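Local atomic coordinates of MdcA (Pseudomonas aeruginosa, PDB entry 5VIT), a protein that probably acts as the acyl-carrier-protein transferase subunit of malonate decarboxylase, exchanging acetyl for malonyl on the carrier protein. Residues 113-118 with 373-378; 153-158 with 220-225. One frame throughout, in Å; residues are numbered along the deposited sequence.

Interaction 1: residues 113-118 with 373-378; sequences QSLRIG and RGRLAG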
ATOM      1  N   GLN A 113     -21.255   1.617 -30.451  1.00 71.62           N
ATOM      2  CA  GLN A 113     -22.681   1.322 -30.570  1.00 68.86           C
ATOM      3  C   GLN A 113     -23.381   0.985 -29.244  1.00 61.59           C
ATOM      4  O   GLN A 113     -24.527   0.537 -29.263  1.00 57.44           O
ATOM      5  CB  GLN A 113     -22.885   0.151 -31.540  1.00 66.29           C
ATOM      6  CG  GLN A 113     -22.227   0.249 -32.928  1.00 60.25           C
ATOM      7  CD  GLN A 113     -22.957   1.203 -33.878  1.00 71.52           C
ATOM      8  OE1 GLN A 113     -22.403   1.611 -34.905  1.00 71.80           O
ATOM      9  NE2 GLN A 113     -24.168   1.632 -33.492  1.00 73.20           N
ATOM     10  N   SER A 114     -22.699   1.186 -28.113  1.00 63.18           N
ATOM     11  CA  SER A 114     -23.233   0.830 -26.789  1.00 61.90           C
ATOM     12  C   SER A 114     -24.590   1.500 -26.526  1.00 60.25           C
ATOM     13  O   SER A 114     -25.541   0.850 -26.046  1.00 55.31           O
ATOM     14  CB  SER A 114     -22.228   1.198 -25.681  1.00 58.23           C
ATOM     15  OG  SER A 114     -21.989   2.606 -25.635  1.00 67.92           O
ATOM     16  N   LEU A 115     -24.679   2.789 -26.861  1.00 55.61           N
ATOM     17  CA  LEU A 115     -25.936   3.521 -26.753  1.00 49.63           C
ATOM     18  C   LEU A 115     -26.991   2.994 -27.729  1.00 44.79           C
ATOM     19  O   LEU A 115     -28.140   2.765 -27.349  1.00 44.19           O
ATOM     20  CB  LEU A 115     -25.700   5.008 -26.991  1.00 53.54           C
ATOM     21  CG  LEU A 115     -26.565   5.980 -26.186  1.00 56.45           C
ATOM     22  CD1 LEU A 115     -26.377   5.769 -24.681  1.00 49.19           C
ATOM     23  CD2 LEU A 115     -26.241   7.421 -26.570  1.00 51.16           C
ATOM     24  N   ARG A 116     -26.595   2.779 -28.978  1.00 43.45           N
ATOM     25  CA  ARG A 116     -27.539   2.363 -30.005  1.00 44.97           C
ATOM     26  C   ARG A 116     -28.181   0.998 -29.709  1.00 49.12           C
ATOM     27  O   ARG A 116     -29.381   0.814 -29.937  1.00 45.39           O
ATOM     28  CB  ARG A 116     -26.862   2.346 -31.379  1.00 49.52           C
ATOM     29  CG  ARG A 116     -27.854   2.162 -32.516  1.00 46.49           C
ATOM     30  CD  ARG A 116     -27.321   2.674 -33.827  1.00 46.27           C
ATOM     31  NE  ARG A 116     -28.276   2.429 -34.904  1.00 49.65           N
ATOM     32  CZ  ARG A 116     -27.936   2.076 -36.142  1.00 48.58           C
ATOM     33  NH1 ARG A 116     -26.657   1.936 -36.464  1.00 45.88           N
ATOM     34  NH2 ARG A 116     -28.875   1.863 -37.059  1.00 46.56           N
ATOM     35  N   ILE A 117     -27.395   0.057 -29.180  1.00 45.77           N
ATOM     36  CA  ILE A 117     -27.910  -1.267 -28.850  1.00 45.94           C
ATOM     37  C   ILE A 117     -28.984  -1.162 -27.775  1.00 47.00           C
ATOM     38  O   ILE A 117     -30.048  -1.776 -27.895  1.00 47.11           O
ATOM     39  CB  ILE A 117     -26.785  -2.218 -28.392  1.00 47.36           C
ATOM     40  CG1 ILE A 117     -26.018  -2.733 -29.613  1.00 45.21           C
ATOM     41  CG2 ILE A 117     -27.358  -3.382 -27.612  1.00 38.47           C
ATOM     42  CD1 ILE A 117     -24.762  -3.505 -29.288  1.00 39.81           C
ATOM     43  N   GLY A 118     -28.716  -0.366 -26.744  1.00 42.88           N
ATOM     44  CA  GLY A 118     -29.720  -0.071 -25.735  1.00 46.46           C
ATOM     45  C   GLY A 118     -30.962   0.575 -26.338  1.00 48.73           C
ATOM     46  O   GLY A 118     -32.086   0.199 -26.019  1.00 42.30           O
ATOM     47  N   ARG A 373     -25.496   3.028 -17.429  1.00 41.60           N
ATOM     48  CA  ARG A 373     -26.893   3.307 -17.774  1.00 45.23           C
ATOM     49  C   ARG A 373     -27.096   3.635 -19.257  1.00 42.64           C
ATOM     50  O   ARG A 373     -26.403   4.485 -19.831  1.00 43.46           O
ATOM     51  CB  ARG A 373     -27.448   4.450 -16.909  1.00 54.42           C
ATOM     52  CG  ARG A 373     -28.924   4.739 -17.180  1.00 60.76           C
ATOM     53  CD  ARG A 373     -29.465   5.931 -16.399  1.00 69.40           C
ATOM     54  NE  ARG A 373     -30.870   6.190 -16.721  1.00 85.32           N
ATOM     55  CZ  ARG A 373     -31.289   6.969 -17.717  1.00 90.11           C
ATOM     56  NH1 ARG A 373     -30.413   7.586 -18.499  1.00 89.48           N
ATOM     57  NH2 ARG A 373     -32.590   7.136 -17.928  1.00 93.14           N
ATOM     58  N   GLY A 374     -28.031   2.919 -19.877  1.00 45.36           N
ATOM     59  CA  GLY A 374     -28.337   3.093 -21.289  1.00 46.51           C
ATOM     60  C   GLY A 374     -27.285   2.524 -22.225  1.00 48.54           C
ATOM     61  O   GLY A 374     -27.503   2.439 -23.434  1.00 51.27           O
ATOM     62  N   ARG A 375     -26.146   2.122 -21.668  1.00 44.78           N
ATOM     63  CA  ARG A 375     -25.011   1.696 -22.483  1.00 45.39           C
ATOM     64  C   ARG A 375     -24.639   0.233 -22.242  1.00 48.48           C
ATOM     65  O   ARG A 375     -23.912  -0.105 -21.284  1.00 37.23           O
ATOM     66  CB  ARG A 375     -23.800   2.602 -22.218  1.00 46.81           C
ATOM     67  CG  ARG A 375     -23.994   4.019 -22.721  1.00 49.30           C
ATOM     68  CD  ARG A 375     -22.781   4.898 -22.474  1.00 54.16           C
ATOM     69  NE  ARG A 375     -22.841   6.116 -23.285  1.00 59.00           N
ATOM     70  CZ  ARG A 375     -23.576   7.188 -22.988  1.00 61.23           C
ATOM     71  NH1 ARG A 375     -24.319   7.216 -21.889  1.00 54.16           N
ATOM     72  NH2 ARG A 375     -23.570   8.241 -23.797  1.00 60.29           N
ATOM     73  N   LEU A 376     -25.137  -0.627 -23.130  1.00 48.56           N
ATOM     74  CA  LEU A 376     -24.860  -2.056 -23.065  1.00 41.22           C
ATOM     75  C   LEU A 376     -23.543  -2.365 -23.749  1.00 41.95           C
ATOM     76  O   LEU A 376     -23.507  -2.841 -24.888  1.00 45.12           O
ATOM     77  CB  LEU A 376     -25.993  -2.864 -23.693  1.00 41.44           C
ATOM     78  CG  LEU A 376     -27.249  -2.964 -22.828  1.00 45.50           C
ATOM     79  CD1 LEU A 376     -28.007  -1.647 -22.777  1.00 44.18           C
ATOM     80  CD2 LEU A 376     -28.138  -4.066 -23.319  1.00 48.85           C
ATOM     81  N   ALA A 377     -22.458  -2.069 -23.048  1.00 35.91           N
ATOM     82  CA  ALA A 377     -21.134  -2.414 -23.520  1.00 39.75           C
ATOM     83  C   ALA A 377     -20.909  -3.919 -23.350  1.00 45.37           C
ATOM     84  O   ALA A 377     -21.352  -4.523 -22.365  1.00 48.98           O
ATOM     85  CB  ALA A 377     -20.074  -1.615 -22.770  1.00 37.83           C
ATOM     86  N   GLY A 378     -20.249  -4.531 -24.323  1.00 40.39           N
ATOM     87  CA  GLY A 378     -19.921  -5.936 -24.221  1.00 38.70           C
ATOM     88  C   GLY A 378     -18.718  -6.163 -23.328  1.00 38.98           C
ATOM     89  O   GLY A 378     -17.933  -5.247 -23.075  1.00 40.88           O
TER
HETATM   90  O   HOH W   1     -21.551   5.289 -25.823  1.00 52.06           O
HETATM   91  O   HOH W   2     -29.362   3.284 -24.850  1.00 51.17           O

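Interaction 2: residues 153-158 with 220-225; sequences AGFVAD and FYIEPL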
ATOM      1  N   ALA A 153     -14.156 -12.810 -43.736  1.00 31.28           N
ATOM      2  CA  ALA A 153     -13.290 -12.056 -44.631  1.00 30.10           C
ATOM      3  C   ALA A 153     -11.870 -12.604 -44.667  1.00 30.68           C
ATOM      4  O   ALA A 153     -11.369 -13.123 -43.671  1.00 31.16           O
ATOM      5  CB  ALA A 153     -13.278 -10.585 -44.218  1.00 29.70           C
ATOM      6  N   GLY A 154     -11.225 -12.477 -45.823  1.00 31.96           N
ATOM      7  CA  GLY A 154      -9.830 -12.859 -45.984  1.00 31.19           C
ATOM      8  C   GLY A 154      -9.094 -11.875 -46.881  1.00 35.53           C
ATOM      9  O   GLY A 154      -9.721 -11.020 -47.514  1.00 35.12           O
ATOM     10  N   PHE A 155      -7.767 -11.978 -46.934  1.00 34.97           N
ATOM     11  CA  PHE A 155      -6.992 -11.180 -47.883  1.00 36.69           C
ATOM     12  C   PHE A 155      -7.053 -11.754 -49.311  1.00 38.95           C
ATOM     13  O   PHE A 155      -7.368 -11.042 -50.261  1.00 38.16           O
ATOM     14  CB  PHE A 155      -5.537 -11.072 -47.439  1.00 34.71           C
ATOM     15  CG  PHE A 155      -5.296 -10.026 -46.391  1.00 38.71           C
ATOM     16  CD1 PHE A 155      -5.019 -10.392 -45.073  1.00 36.35           C
ATOM     17  CD2 PHE A 155      -5.327  -8.672 -46.719  1.00 36.21           C
ATOM     18  CE1 PHE A 155      -4.782  -9.432 -44.089  1.00 30.64           C
ATOM     19  CE2 PHE A 155      -5.094  -7.700 -45.741  1.00 34.81           C
ATOM     20  CZ  PHE A 155      -4.821  -8.090 -44.423  1.00 38.31           C
ATOM     21  N   VAL A 156      -6.755 -13.043 -49.458  1.00 35.88           N
ATOM     22  CA  VAL A 156      -6.627 -13.651 -50.775  1.00 33.85           C
ATOM     23  C   VAL A 156      -7.327 -15.003 -50.845  1.00 35.17           C
ATOM     24  O   VAL A 156      -7.224 -15.800 -49.914  1.00 37.17           O
ATOM     25  CB  VAL A 156      -5.136 -13.856 -51.162  1.00 35.03           C
ATOM     26  CG1 VAL A 156      -5.011 -14.331 -52.604  1.00 35.59           C
ATOM     27  CG2 VAL A 156      -4.330 -12.572 -50.958  1.00 32.58           C
ATOM     28  N   ALA A 157      -8.022 -15.263 -51.952  1.00 36.71           N
ATOM     29  CA  ALA A 157      -8.530 -16.604 -52.262  1.00 36.72           C
ATOM     30  C   ALA A 157      -8.072 -17.076 -53.643  1.00 41.60           C
ATOM     31  O   ALA A 157      -7.801 -16.262 -54.527  1.00 45.60           O
ATOM     32  CB  ALA A 157     -10.038 -16.632 -52.181  1.00 30.98           C
ATOM     33  N   ASP A 158      -7.962 -18.386 -53.831  1.00 41.74           N
ATOM     34  CA  ASP A 158      -7.848 -18.918 -55.186  1.00 42.85           C
ATOM     35  C   ASP A 158      -9.256 -19.297 -55.687  1.00 44.96           C
ATOM     36  O   ASP A 158     -10.240 -19.210 -54.933  1.00 40.82           O
ATOM     37  CB  ASP A 158      -6.871 -20.107 -55.251  1.00 40.92           C
ATOM     38  CG  ASP A 158      -7.327 -21.309 -54.427  1.00 45.90           C
ATOM     39  OD1 ASP A 158      -8.530 -21.397 -54.086  1.00 39.40           O
ATOM     40  OD2 ASP A 158      -6.470 -22.176 -54.130  1.00 38.39           O
ATOM     41  N   PHE A 220     -10.985  -5.134 -46.952  1.00 33.48           N
ATOM     42  CA  PHE A 220     -11.875  -5.260 -45.807  1.00 31.78           C
ATOM     43  C   PHE A 220     -11.380  -4.324 -44.733  1.00 30.22           C
ATOM     44  O   PHE A 220     -10.174  -4.151 -44.562  1.00 28.62           O
ATOM     45  CB  PHE A 220     -11.969  -6.715 -45.295  1.00 34.11           C
ATOM     46  CG  PHE A 220     -10.668  -7.298 -44.800  1.00 32.36           C
ATOM     47  CD1 PHE A 220     -10.228  -7.067 -43.496  1.00 29.91           C
ATOM     48  CD2 PHE A 220      -9.915  -8.126 -45.616  1.00 29.42           C
ATOM     49  CE1 PHE A 220      -9.048  -7.612 -43.045  1.00 29.26           C
ATOM     50  CE2 PHE A 220      -8.734  -8.682 -45.166  1.00 29.49           C
ATOM     51  CZ  PHE A 220      -8.298  -8.432 -43.873  1.00 31.12           C
ATOM     52  N   TYR A 221     -12.325  -3.705 -44.035  1.00 32.89           N
ATOM     53  CA  TYR A 221     -12.009  -2.700 -43.040  1.00 31.39           C
ATOM     54  C   TYR A 221     -11.255  -3.333 -41.866  1.00 36.54           C
ATOM     55  O   TYR A 221     -11.601  -4.416 -41.398  1.00 34.40           O
ATOM     56  CB  TYR A 221     -13.286  -2.001 -42.564  1.00 35.32           C
ATOM     57  CG  TYR A 221     -13.005  -0.817 -41.677  1.00 41.57           C
ATOM     58  CD1 TYR A 221     -12.828   0.458 -42.210  1.00 42.52           C
ATOM     59  CD2 TYR A 221     -12.888  -0.975 -40.296  1.00 43.66           C
ATOM     60  CE1 TYR A 221     -12.549   1.546 -41.387  1.00 45.66           C
ATOM     61  CE2 TYR A 221     -12.613   0.100 -39.469  1.00 41.29           C
ATOM     62  CZ  TYR A 221     -12.442   1.356 -40.015  1.00 43.41           C
ATOM     63  OH  TYR A 221     -12.164   2.410 -39.175  1.00 51.72           O
ATOM     64  N   ILE A 222     -10.201  -2.669 -41.414  1.00 35.16           N
ATOM     65  CA  ILE A 222      -9.484  -3.128 -40.240  1.00 33.46           C
ATOM     66  C   ILE A 222      -9.507  -2.034 -39.185  1.00 31.77           C
ATOM     67  O   ILE A 222      -9.099  -0.913 -39.436  1.00 35.88           O
ATOM     68  CB  ILE A 222      -8.031  -3.528 -40.566  1.00 33.41           C
ATOM     69  CG1 ILE A 222      -8.016  -4.629 -41.624  1.00 30.60           C
ATOM     70  CG2 ILE A 222      -7.311  -3.999 -39.308  1.00 31.59           C
ATOM     71  CD1 ILE A 222      -6.637  -5.002 -42.124  1.00 28.73           C
ATOM     72  N   GLU A 223     -10.004  -2.368 -37.999  1.00 31.68           N
ATOM     73  CA  GLU A 223      -9.994  -1.447 -36.877  1.00 30.23           C
ATOM     74  C   GLU A 223      -8.751  -1.663 -36.005  1.00 31.04           C
ATOM     75  O   GLU A 223      -8.484  -2.780 -35.561  1.00 29.71           O
ATOM     76  CB  GLU A 223     -11.264  -1.622 -36.043  1.00 30.91           C
ATOM     77  CG  GLU A 223     -11.337  -0.698 -34.848  1.00 31.38           C
ATOM     78  CD  GLU A 223     -11.612   0.736 -35.260  1.00 34.32           C
ATOM     79  OE1 GLU A 223     -12.171   0.957 -36.358  1.00 39.86           O
ATOM     80  OE2 GLU A 223     -11.268   1.640 -34.488  1.00 36.77           O
ATOM     81  N   PRO A 224      -7.979  -0.598 -35.754  1.00 32.37           N
ATOM     82  CA  PRO A 224      -6.824  -0.741 -34.845  1.00 31.82           C
ATOM     83  C   PRO A 224      -7.249  -0.646 -33.377  1.00 31.01           C
ATOM     84  O   PRO A 224      -6.895   0.302 -32.689  1.00 30.31           O
ATOM     85  CB  PRO A 224      -5.920   0.433 -35.240  1.00 33.00           C
ATOM     86  CG  PRO A 224      -6.880   1.480 -35.747  1.00 35.22           C
ATOM     87  CD  PRO A 224      -8.033   0.727 -36.397  1.00 30.39           C
ATOM     88  N   LEU A 225      -7.980  -1.646 -32.903  1.00 31.14           N
ATOM     89  CA  LEU A 225      -8.737  -1.531 -31.657  1.00 29.29           C
ATOM     90  C   LEU A 225      -7.876  -1.287 -30.410  1.00 29.21           C
ATOM     91  O   LEU A 225      -8.257  -0.499 -29.526  1.00 24.62           O
ATOM     92  CB  LEU A 225      -9.590  -2.787 -31.453  1.00 27.74           C
ATOM     93  CG  LEU A 225     -10.620  -2.699 -30.328  1.00 33.56           C
ATOM     94  CD1 LEU A 225     -11.691  -1.625 -30.647  1.00 26.15           C
ATOM     95  CD2 LEU A 225     -11.239  -4.077 -30.062  1.00 28.86           C
TER

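Interaction 1: residues 113-118 with 373-378
Ser114 and Leu376 make the direct polar link: Leu376 N donates to Ser114 O over 3.3 Å, with a bent N-H...O angle of 140°. The donor stands above the carbonyl plane, 48° out of it. The oxygen lies in the first turn of helix 114-122 and also receives a weak bond from Gly118 N, so one carbonyl serves both helix and loop. Leu376 is the centre of an inverse gamma turn, closed by a weak bond from Ala377 N to Arg375 O.

Water extends this link. The Ser114 hydroxyl, with OG between the backbone N and carbonyl carbon (chi1 63°), lies 3.8 Å from Arg375 CG. One water joins Ser114 OG at 2.7 Å to Arg375 NE at 3.0 Å, accepting a hydrogen bond from NE. A second sits between Leu115 O and Gly374 O, though its approach to the latter is implausibly short and that bond is doubtful.

The apolar contacts flank the polar ones. Leu115 CD1 touches Arg375 CG at 3.5 Å; the branched end of Leu115 lays this one methyl 3.6 Å above the flat guanidinium of Arg375, over its centre, while the first water sits in the guanidinium plane at the edge. Deeper, Ile117 CG2 meets Leu376 CB at 4.2 Å, and both side chains also touch Ile128 of strand 127-131. Glycine suits position 118 because a side chain there would run into Gly374 O and crowd Leu376 CD1. Gly374 itself has positive phi, readily adopted by glycine.

Across the helix, Arg116 forms a salt bridge with Asp95. Helix 114-122 is the connection of a beta-alpha-beta crossover between parallel strands 102-107 and 127-131, consistent with a Rossmann-like fold.

Interaction 2: residues 153-158 with 220-225
The corner where strand 149-154 leaves the parallel sheet meets a loop through Phe155 and Phe220, a T-shaped (edge-to-face) aromatic pair. The edge of Phe220 points at the face of Phe155, with centroids 4.7 Å apart and planes at 57°. The CZ atom of Phe220 leads, 3.5 Å above the Phe155 plane and offset toward the rim; it comes equally near to Phe155 CZ.

Farther out on the Phe220 ring, CE2 approaches Gly154 O at 3.5 Å, while at its base Phe220 CB packs on Ala153 CB at 4.2 Å. A small residue in the strand suits the large ring: Ala153 directs a single methyl toward the loop, and Gly154 contributes its carbonyl oxygen. Ile222 CD1 adds a looser contact, 4.3 Å from Phe155 CZ. No hydrogen bond joins the two segments, so the contact rests on ring and methyl packing, with one carbonyl oxygen against the Phe220 ring, although Asn191 holds Phe220 N through its side-chain oxygen.

Phe155 and Val156 both face Tyr164, the classic beta bulge, at the turn from the large parallel sheet into the small sheet containing strand 156-158.

Interactions 1 and 2 are separate: their centres lie 26 Å apart and their nearest atoms about 10 Å, without touching. Both involve the same eight-stranded parallel sheet. Residues 113-118 begin the helix leading to its outermost strand, 127-131, whereas 153-154 end an inner strand. Both segments of interaction 2 fall within the long stretch of sequence separating 118 from 373. Arg90 and Pro91, neighbours in sequence, each reach a residue beside the contacts and not within them: Arg90 makes a cation-pi contact with Tyr221, and Pro91 accepts a hydrogen bond from Arg116. No ligand accompanies either contact, and neither can be assigned to an active site.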